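PDB 6M4K: alpha-amylase from Eisenia fetida, which probably hydrolyses internal alpha-1,4-glucosidic bonds in starch, glycogen and related polysaccharides, using calcium and chloride as cofactors. Local coordinates for residues 57-60 with 61-64; 187-191 with 192-196; 351-355 with 356-360. One frame throughout, in Å; residues are numbered along the deposited sequence.

Contact 1. Residues 57-60 with 61-64; sequences TDPP and YPWW
Pro-59 and Pro-60 lead into Tyr-61 and Pro-62 in two successive turns of the backbone. The peptide bond before Pro-59 is cis and kinks the chain after Asp-58. Tyr-61 then takes left-handed backbone angles (phi 59°, psi 57°), which turn the chain a second time. Between the two, Pro-59 O lies 3.4 Å from Pro-62 CD. A 3-10 segment starts at Trp-63.

Thr-57 and Tyr-61 meet across the turn. Their side chains run alongside each other in the same direction, and the methyl Thr-57 CG2 approaches Tyr-61 OH at 3.7 Å. The Tyr-61 ring is placed there by a first torsion that sets CG beside the backbone N (chi1 -49°). The same ring also packs on the residue just before it, where Pro-60 CB lies 4.0 Å from Tyr-61 CD2.

These turns belong to the long loop after strand 44-47 of the catalytic TIM barrel, at the strands' C-terminal ends. In GH13 amylases the loops at this end form the substrate cleft, and this one probably borders it.

Two prolines pack against the Trp-64 indole. Pro-62 CG sits over the centre of the ring, 3.6 Å above its plane, a CH-pi type of contact. Pro-59 comes obliquely from the opposite direction to the Trp-64 side chain, and its CD reaches CZ2 of Trp-64 at 3.9 Å. Trp-64 CB in turn covers one face of the Trp-63 indole, 3.7 Å above its plane and offset toward the rim.

Trp-63 is buried; Arg-306 makes a cation-pi contact with it and the His-302 ring meets its own. Arg-77 NH1 hydrogen-bonds to Tyr-61 O. Pro-59 and Trp-64 both touch Trp-361, and a glycol molecule, probably from the crystallisation liquor, lies beside Pro-59.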
# COMPACT_ATOMS: atom_id res chain seq x y z
N THR A 57 -11.59 -22.05 9.32
CA THR A 57 -10.79 -23.26 9.37
C THR A 57 -10.92 -24.12 8.12
O THR A 57 -10.10 -25.03 7.93
CB THR A 57 -11.11 -24.09 10.63
OG1 THR A 57 -12.51 -24.33 10.71
CG2 THR A 57 -10.68 -23.34 11.88
N ASP A 58 -11.90 -23.86 7.26
CA ASP A 58 -11.95 -24.46 5.94
C ASP A 58 -12.02 -23.34 4.90
O ASP A 58 -13.08 -22.74 4.73
CB ASP A 58 -13.18 -25.36 5.80
CG ASP A 58 -13.24 -26.05 4.46
OD1 ASP A 58 -12.19 -26.11 3.79
OD2 ASP A 58 -14.33 -26.54 4.07
N PRO A 59 -10.91 -23.05 4.20
CA PRO A 59 -9.59 -23.66 4.32
C PRO A 59 -8.88 -23.16 5.59
O PRO A 59 -9.40 -22.27 6.27
CB PRO A 59 -8.88 -23.17 3.06
CG PRO A 59 -9.45 -21.80 2.84
CD PRO A 59 -10.91 -21.90 3.27
N PRO A 60 -7.73 -23.73 5.95
CA PRO A 60 -7.17 -23.45 7.28
C PRO A 60 -6.50 -22.08 7.36
O PRO A 60 -5.37 -21.89 6.89
CB PRO A 60 -6.19 -24.61 7.51
CG PRO A 60 -5.86 -25.10 6.17
CD PRO A 60 -7.09 -24.91 5.34
N TYR A 61 -7.18 -21.15 8.03
CA TYR A 61 -6.67 -19.84 8.45
C TYR A 61 -6.18 -19.00 7.27
O TYR A 61 -5.03 -18.58 7.23
CB TYR A 61 -5.59 -20.02 9.52
CG TYR A 61 -6.07 -20.96 10.61
CD1 TYR A 61 -6.96 -20.53 11.58
CD2 TYR A 61 -5.64 -22.30 10.67
CE1 TYR A 61 -7.41 -21.37 12.59
CE2 TYR A 61 -6.08 -23.15 11.68
CZ TYR A 61 -6.96 -22.68 12.63
OH TYR A 61 -7.42 -23.51 13.64
N PRO A 62 -7.05 -18.74 6.29
CA PRO A 62 -6.65 -17.92 5.14
C PRO A 62 -6.41 -16.47 5.53
O PRO A 62 -6.91 -15.98 6.55
CB PRO A 62 -7.87 -18.04 4.22
CG PRO A 62 -9.02 -18.16 5.17
CD PRO A 62 -8.49 -19.02 6.30
N TRP A 63 -5.66 -15.74 4.69
CA TRP A 63 -5.47 -14.32 4.98
C TRP A 63 -6.80 -13.58 4.96
O TRP A 63 -7.00 -12.66 5.77
CB TRP A 63 -4.49 -13.68 3.98
CG TRP A 63 -4.99 -13.69 2.59
CD1 TRP A 63 -4.81 -14.68 1.67
CD2 TRP A 63 -5.79 -12.68 1.95
NE1 TRP A 63 -5.45 -14.36 0.50
CE2 TRP A 63 -6.06 -13.14 0.64
CE3 TRP A 63 -6.32 -11.45 2.36
CZ2 TRP A 63 -6.82 -12.40 -0.26
CZ3 TRP A 63 -7.08 -10.72 1.46
CH2 TRP A 63 -7.32 -11.19 0.16
N TRP A 64 -7.73 -13.99 4.11
CA TRP A 64 -8.94 -13.20 3.91
C TRP A 64 -9.92 -13.28 5.07
O TRP A 64 -10.89 -12.51 5.09
CB TRP A 64 -9.59 -13.49 2.56
CG TRP A 64 -9.75 -14.92 2.17
CD1 TRP A 64 -9.02 -15.57 1.22
CD2 TRP A 64 -10.72 -15.86 2.65
NE1 TRP A 64 -9.47 -16.86 1.08
CE2 TRP A 64 -10.50 -17.07 1.95
CE3 TRP A 64 -11.75 -15.79 3.59
CZ2 TRP A 64 -11.28 -18.20 2.17
CZ3 TRP A 64 -12.52 -16.94 3.81
CH2 TRP A 64 -12.28 -18.12 3.09

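Contact 2. Residues 187-191 with 192-196; sequences NRLIG and WGVAG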
# COMPACT_ATOMS: atom_id res chain seq x y z
N ASN A 187 -12.48 5.96 16.82
CA ASN A 187 -12.04 6.91 17.85
C ASN A 187 -11.27 6.23 18.97
O ASN A 187 -10.37 6.85 19.56
CB ASN A 187 -13.24 7.67 18.41
CG ASN A 187 -13.65 8.81 17.53
OD1 ASN A 187 -12.82 9.36 16.81
ND2 ASN A 187 -14.94 9.19 17.57
N ARG A 188 -11.63 5.00 19.32
CA ARG A 188 -10.88 4.28 20.34
C ARG A 188 -9.44 4.09 19.88
O ARG A 188 -8.49 4.33 20.64
CB ARG A 188 -11.56 2.94 20.63
CG ARG A 188 -10.90 2.08 21.69
CD ARG A 188 -11.86 1.00 22.26
NE ARG A 188 -12.98 0.73 21.37
CZ ARG A 188 -13.10 -0.37 20.63
NH1 ARG A 188 -12.17 -1.31 20.70
NH2 ARG A 188 -14.14 -0.53 19.83
N LEU A 189 -9.26 3.73 18.61
CA LEU A 189 -7.92 3.52 18.08
C LEU A 189 -7.16 4.84 17.97
O LEU A 189 -5.97 4.89 18.32
CB LEU A 189 -7.99 2.77 16.75
CG LEU A 189 -8.07 1.24 16.86
CD1 LEU A 189 -9.19 0.75 17.79
CD2 LEU A 189 -8.22 0.63 15.48
N ILE A 190 -7.82 5.90 17.51
CA ILE A 190 -7.18 7.22 17.49
C ILE A 190 -6.72 7.60 18.89
O ILE A 190 -5.60 8.09 19.08
CB ILE A 190 -8.13 8.26 16.89
CG1 ILE A 190 -8.32 8.02 15.39
CG2 ILE A 190 -7.60 9.68 17.12
CD1 ILE A 190 -9.47 8.81 14.80
N GLY A 191 -7.55 7.32 19.90
CA GLY A 191 -7.18 7.67 21.26
C GLY A 191 -5.94 6.96 21.75
O GLY A 191 -5.17 7.51 22.54
N TRP A 192 -5.71 5.74 21.27
CA TRP A 192 -4.50 5.00 21.62
C TRP A 192 -3.27 5.49 20.87
O TRP A 192 -2.15 5.14 21.26
CB TRP A 192 -4.67 3.51 21.34
CG TRP A 192 -5.77 2.86 22.12
CD1 TRP A 192 -6.42 3.36 23.22
CD2 TRP A 192 -6.35 1.58 21.85
NE1 TRP A 192 -7.37 2.46 23.65
CE2 TRP A 192 -7.35 1.36 22.83
CE3 TRP A 192 -6.13 0.60 20.88
CZ2 TRP A 192 -8.12 0.20 22.86
CZ3 TRP A 192 -6.89 -0.55 20.92
CH2 TRP A 192 -7.87 -0.75 21.90
N GLY A 193 -3.43 6.29 19.82
CA GLY A 193 -2.30 6.80 19.07
C GLY A 193 -2.27 6.42 17.62
O GLY A 193 -1.30 6.79 16.93
N VAL A 194 -3.29 5.73 17.10
CA VAL A 194 -3.31 5.44 15.67
C VAL A 194 -3.38 6.75 14.89
O VAL A 194 -4.06 7.70 15.29
CB VAL A 194 -4.49 4.50 15.37
CG1 VAL A 194 -4.75 4.40 13.86
CG2 VAL A 194 -4.21 3.13 15.94
N ALA A 195 -2.63 6.83 13.78
CA ALA A 195 -2.48 8.06 13.01
C ALA A 195 -3.47 8.16 11.86
O ALA A 195 -3.65 9.25 11.30
CB ALA A 195 -1.06 8.17 12.46
N GLY A 196 -4.12 7.07 11.49
CA GLY A 196 -4.98 7.10 10.33
C GLY A 196 -5.44 5.71 9.96
O GLY A 196 -5.20 4.74 10.68
O HOH W 1 -3.82 9.51 17.56
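Trp-192 folds back over the last turn of helix 176-192 and lies alongside Arg-188. Arg-188 CG touches CZ2 of the indole at 3.6 Å. Arg-188 O sits over one face of the same ring, 3.4 Å above its plane. That carbonyl also accepts the Trp-192 backbone N-H at 3.2 Å. Arg-188 CG stands anti to its own N (chi1 -179°), which carries the chain along the indole; the guanidinium plane is turned 73° from the ring. With an alanine here in place of Trp-192, the Arg-188 methylenes would probably lose their cover and Arg-85 its cation-pi partner.

A Schellman motif ends the helix. Gly-193 N bonds to Ile-190 O at 2.9 Å, and Val-194 N bonds to Leu-189 O at 3.1 Å. Gly-193 has a phi of 121°, where a side chain would be jammed against the preceding carbonyl. Val-194 CB rests 3.3 Å from Leu-189 O. One water donates to both Ile-190 O and Val-194 O.

Farther out, Glu-184 forms a salt bridge with Arg-188. Trp-192 and Val-194 pack on Phe-84 of helix 81-93. Val-194 also touches Val-100 of strand 97-102, beside which Gly-196 opens barrel strand 196-199.

Contact 3. Residues 351-355 with 356-360; sequences NIVNG and VDTND
Asn-351 lays its side chain across Thr-358, and the two are joined by a hydrogen bond from amide to hydroxyl. Asn-351 ND2 donates to Thr-358 OG1 at 2.9 Å, nearly straight at 171°, with the oxygen close to the amide plane. With chi1 at -174°, the Asn-351 amide extends away from its own N and across to the hydroxyl. The backbones pair here too: Thr-358 N donates to Asn-351 O at 2.9 Å. Asn-351 CB touches Asn-359 ND2 at 3.5 Å.

Asp-357 holds the backbone N of Asn-351. Its OD1 accepts Asn-351 N at 2.8 Å and Asn-359 N at 2.9 Å. The two donors come from opposite faces of the carboxylate. The bond to Asn-359 makes an Asx turn. Asp-357 OD2 takes a further bond from Trp-348 NE1, so both oxygens of this buried carboxylate are engaged. These donors would be expected to stabilise its negative charge.

The strands 352-353 and 356-357 form a beta hairpin with a two-residue loop. Val-353 and Val-356 are its hydrogen-bonded pair, with Val-353 N to Val-356 O at 2.8 Å and almost linear at 177°. Asn-354 and Gly-355, both with positive phi, are the central residues of the type I' turn from Val-353 to Val-356. Val-353 CG2 meets the methyl Thr-358 CG2 at 3.9 Å.

The hairpin lies in the loop region after the last barrel strand, 339-344, and before helix 389-401. Ile-352 and Asp-357 both touch Phe-313. Asn-359 ND2 hydrogen-bonds to Pro-349 O. Asp-360 OD2 hydrogen-bonds to His-308 NE2 in the loop after strand 295-297.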
# COMPACT_ATOMS: atom_id res chain seq x y z
N ASN A 351 -0.03 -20.88 -7.50
CA ASN A 351 -0.24 -22.03 -8.37
C ASN A 351 -1.33 -21.65 -9.38
O ASN A 351 -2.51 -21.88 -9.14
CB ASN A 351 -0.64 -23.25 -7.54
CG ASN A 351 -0.75 -24.50 -8.36
OD1 ASN A 351 0.24 -24.94 -8.93
ND2 ASN A 351 -1.93 -25.08 -8.42
N ILE A 352 -0.90 -21.04 -10.48
CA ILE A 352 -1.85 -20.44 -11.42
C ILE A 352 -2.36 -21.50 -12.39
O ILE A 352 -1.58 -22.11 -13.12
CB ILE A 352 -1.23 -19.23 -12.15
CG1 ILE A 352 -0.82 -18.17 -11.13
CG2 ILE A 352 -2.24 -18.65 -13.16
CD1 ILE A 352 0.16 -17.13 -11.67
N VAL A 353 -3.67 -21.71 -12.38
CA VAL A 353 -4.33 -22.69 -13.24
C VAL A 353 -5.51 -21.97 -13.89
O VAL A 353 -6.37 -21.43 -13.19
CB VAL A 353 -4.81 -23.91 -12.43
CG1 VAL A 353 -5.55 -24.90 -13.32
CG2 VAL A 353 -3.63 -24.57 -11.73
N ASN A 354 -5.52 -21.94 -15.22
CA ASN A 354 -6.56 -21.21 -15.95
C ASN A 354 -6.65 -19.77 -15.47
O ASN A 354 -7.74 -19.22 -15.28
CB ASN A 354 -7.90 -21.93 -15.87
CG ASN A 354 -7.83 -23.35 -16.42
OD1 ASN A 354 -7.24 -23.59 -17.47
ND2 ASN A 354 -8.43 -24.29 -15.70
N GLY A 355 -5.49 -19.15 -15.23
CA GLY A 355 -5.41 -17.75 -14.87
C GLY A 355 -5.72 -17.41 -13.43
O GLY A 355 -5.67 -16.22 -13.07
N VAL A 356 -6.02 -18.40 -12.59
CA VAL A 356 -6.40 -18.18 -11.20
C VAL A 356 -5.45 -18.98 -10.32
O VAL A 356 -5.18 -20.16 -10.60
CB VAL A 356 -7.85 -18.61 -10.96
CG1 VAL A 356 -8.20 -18.54 -9.47
CG2 VAL A 356 -8.80 -17.74 -11.78
N ASP A 357 -4.95 -18.36 -9.26
CA ASP A 357 -4.09 -19.05 -8.30
C ASP A 357 -4.96 -19.89 -7.38
O ASP A 357 -5.75 -19.36 -6.59
CB ASP A 357 -3.31 -17.99 -7.52
CG ASP A 357 -2.50 -18.54 -6.38
OD1 ASP A 357 -2.30 -19.78 -6.29
OD2 ASP A 357 -2.04 -17.71 -5.56
N THR A 358 -4.83 -21.22 -7.47
CA THR A 358 -5.63 -22.12 -6.65
C THR A 358 -5.32 -21.96 -5.17
O THR A 358 -6.13 -22.35 -4.33
CB THR A 358 -5.43 -23.59 -7.04
OG1 THR A 358 -4.09 -24.02 -6.73
CG2 THR A 358 -5.68 -23.81 -8.53
N ASN A 359 -4.14 -21.43 -4.85
CA ASN A 359 -3.67 -21.33 -3.48
C ASN A 359 -3.65 -19.89 -3.00
O ASN A 359 -2.91 -19.56 -2.07
CB ASN A 359 -2.31 -21.99 -3.34
CG ASN A 359 -2.32 -23.44 -3.79
OD1 ASN A 359 -3.37 -24.08 -3.83
ND2 ASN A 359 -1.16 -23.95 -4.14
N ASP A 360 -4.47 -19.03 -3.61
CA ASP A 360 -4.47 -17.61 -3.27
C ASP A 360 -5.07 -17.33 -1.91
O ASP A 360 -5.05 -16.18 -1.48
CB ASP A 360 -5.15 -16.77 -4.36
CG ASP A 360 -6.62 -17.12 -4.59
OD1 ASP A 360 -7.19 -17.96 -3.87
OD2 ASP A 360 -7.22 -16.53 -5.53

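All three contacts lie in the GH13 catalytic region. Contacts 1 and 3 are surface features of the loops that follow barrel strands 44-47 and 339-344. Their centres are about 16 Å apart, and they touch where Trp-63 NE1 makes a probable hydrogen bond to Asp-360 O at 2.7 Å. Contact 2 is more buried and ends a helix just before strand 196-199. Its centre lies about 38 Å from that of contact 3, across the chain's centre. No two share an element. Chemistry follows place: prolines and aromatic rings pack in contact 1, contact 2 combines a backbone helix cap with indole packing, and backbone pairing and polar side chains hold the hairpin of contact 3.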